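Local coordinates for flagellar biosynthetic protein FlhB (Shewanella putrefaciens CN-32, PDB 6Z0W), which is a membrane component of the flagellar type III export apparatus, here represented by its cytoplasmic domain, and is probably required to form the basal-body rod, at residues P85-T90 with Q120-L126. Residues are numbered along the deposited sequence; the frame is centred on the assembly and turned at random.
Sequences PEGLFT and QPIPDDL
Start with the two backbones. Residues 85-90 make a tight turn leading into helix 89-100: Leu88 N donates to Pro85 O (2.9 Å) and Phe89 N to Glu86 O (3.1 Å). Opposite, Gln120-Pro123 is extended, three of its four psi values lying between 145° and 169°, before residues 124-126 close a 3-10 turn through Leu126 N to Pro123 O, 3.0 Å. The two segments run in opposite senses: Gly87 CA sits 6.8 Å from Pro123 CA, and Thr90 CA 9.4 Å from Gln120 CA.

Apolar contacts dominate the 259 Å² interface. Leu126 (m,t) projects toward the turn, placing CD1 3.5 Å from Leu88 CG, 4.2 Å from Gly87 C and 4.4 Å from Pro85 CB. Leu88, also m,t, puts CD2 3.9 Å from Ile122 CG1 and 4.2 Å from Pro123 CD. Gly87 O lies 3.8 Å from Pro123 CG; a CB on Gly87 would crowd both Leu126 CD1 (3.2 Å) and Pro123 CG (3.5 Å), so its absence makes room for methyl and ring alike.

A water bridges the polar end: water 1 lies 2.6 Å from Thr90 OG1 (chi1 p) and donates to Gln120 OE1 at 3.1 Å.

Residues 120-126, probably part of the proline-rich element that contributes to flagellar biogenesis, fold back beyond strand 114-115 onto the start of helix 89-100; helix 68-77 packs against both segments, its Ala73 touching Leu88 and its Pro69 and Leu70 touching Ile122.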
# COMPACT_ATOMS: atom_id res chain seq x y z
N PRO A 85 -10.40 2.26 -2.89
CA PRO A 85 -11.53 3.18 -3.07
C PRO A 85 -11.13 4.42 -3.86
O PRO A 85 -9.98 4.89 -3.80
CB PRO A 85 -11.91 3.58 -1.63
CG PRO A 85 -11.25 2.55 -0.75
CD PRO A 85 -10.00 2.15 -1.48
N GLU A 86 -12.11 4.98 -4.54
CA GLU A 86 -11.88 6.17 -5.34
C GLU A 86 -11.31 7.32 -4.50
O GLU A 86 -10.47 8.08 -4.99
CB GLU A 86 -13.19 6.54 -6.03
CG GLU A 86 -13.40 8.00 -6.33
CD GLU A 86 -14.87 8.30 -6.61
OE1 GLU A 86 -15.60 8.67 -5.66
OE2 GLU A 86 -15.30 8.15 -7.78
N GLY A 87 -11.69 7.42 -3.22
CA GLY A 87 -11.18 8.50 -2.41
C GLY A 87 -9.67 8.46 -2.19
O GLY A 87 -9.10 9.47 -1.75
N LEU A 88 -9.02 7.32 -2.47
CA LEU A 88 -7.58 7.18 -2.30
C LEU A 88 -6.82 7.18 -3.62
O LEU A 88 -5.60 7.00 -3.62
CB LEU A 88 -7.25 5.89 -1.52
CG LEU A 88 -7.84 5.84 -0.09
CD1 LEU A 88 -7.41 4.55 0.64
CD2 LEU A 88 -7.42 7.10 0.68
N PHE A 89 -7.51 7.35 -4.74
CA PHE A 89 -6.83 7.21 -6.03
C PHE A 89 -5.70 8.22 -6.18
O PHE A 89 -4.56 7.86 -6.48
CB PHE A 89 -7.81 7.35 -7.20
CG PHE A 89 -7.12 7.26 -8.53
CD1 PHE A 89 -6.91 6.02 -9.13
CD2 PHE A 89 -6.62 8.40 -9.15
CE1 PHE A 89 -6.25 5.93 -10.36
CE2 PHE A 89 -5.93 8.30 -10.39
CZ PHE A 89 -5.75 7.07 -10.98
N THR A 90 -6.02 9.51 -6.03
CA THR A 90 -5.01 10.54 -6.27
C THR A 90 -3.80 10.35 -5.36
O THR A 90 -2.66 10.52 -5.81
CB THR A 90 -5.60 11.94 -6.08
OG1 THR A 90 -6.32 11.97 -4.85
CG2 THR A 90 -6.58 12.24 -7.18
N GLN A 120 -2.68 15.81 0.76
CA GLN A 120 -4.03 16.19 1.15
C GLN A 120 -4.46 15.22 2.24
O GLN A 120 -3.78 14.21 2.48
CB GLN A 120 -4.99 16.12 -0.05
CG GLN A 120 -5.13 14.71 -0.61
CD GLN A 120 -5.90 14.70 -1.93
OE1 GLN A 120 -5.32 14.45 -2.98
NE2 GLN A 120 -7.19 14.94 -1.86
N PRO A 121 -5.57 15.49 2.91
CA PRO A 121 -6.01 14.57 3.95
C PRO A 121 -6.56 13.28 3.36
O PRO A 121 -7.01 13.21 2.21
CB PRO A 121 -7.11 15.35 4.67
CG PRO A 121 -6.86 16.80 4.30
CD PRO A 121 -6.38 16.71 2.88
N ILE A 122 -6.49 12.23 4.15
CA ILE A 122 -7.26 11.04 3.81
C ILE A 122 -8.71 11.27 4.26
O ILE A 122 -8.92 11.78 5.37
CB ILE A 122 -6.65 9.80 4.42
CG1 ILE A 122 -5.63 9.28 3.39
CG2 ILE A 122 -7.68 8.71 4.67
CD1 ILE A 122 -4.64 8.43 3.92
N PRO A 123 -9.69 10.99 3.40
CA PRO A 123 -11.08 11.35 3.71
C PRO A 123 -11.53 10.74 5.04
O PRO A 123 -11.13 9.64 5.41
CB PRO A 123 -11.86 10.76 2.53
CG PRO A 123 -10.89 10.77 1.40
CD PRO A 123 -9.54 10.48 2.02
N ASP A 124 -12.37 11.49 5.75
CA ASP A 124 -12.85 11.04 7.05
C ASP A 124 -13.52 9.68 6.96
O ASP A 124 -13.36 8.84 7.86
CB ASP A 124 -13.81 12.07 7.65
CG ASP A 124 -13.07 13.23 8.27
OD1 ASP A 124 -11.82 13.20 8.28
OD2 ASP A 124 -13.74 14.16 8.75
N ASP A 125 -14.26 9.43 5.87
CA ASP A 125 -15.00 8.18 5.81
C ASP A 125 -14.09 6.97 5.64
O ASP A 125 -14.54 5.84 5.87
CB ASP A 125 -16.10 8.23 4.72
CG ASP A 125 -15.56 8.38 3.28
OD1 ASP A 125 -14.38 8.71 3.04
OD2 ASP A 125 -16.37 8.18 2.36
N LEU A 126 -12.82 7.17 5.31
CA LEU A 126 -11.87 6.07 5.17
C LEU A 126 -10.93 5.98 6.39
O LEU A 126 -10.04 5.13 6.40
CB LEU A 126 -11.08 6.22 3.86
CG LEU A 126 -11.85 6.48 2.55
CD1 LEU A 126 -10.93 6.59 1.36
CD2 LEU A 126 -12.90 5.41 2.24
O HOH W 1 -7.59 14.26 -5.02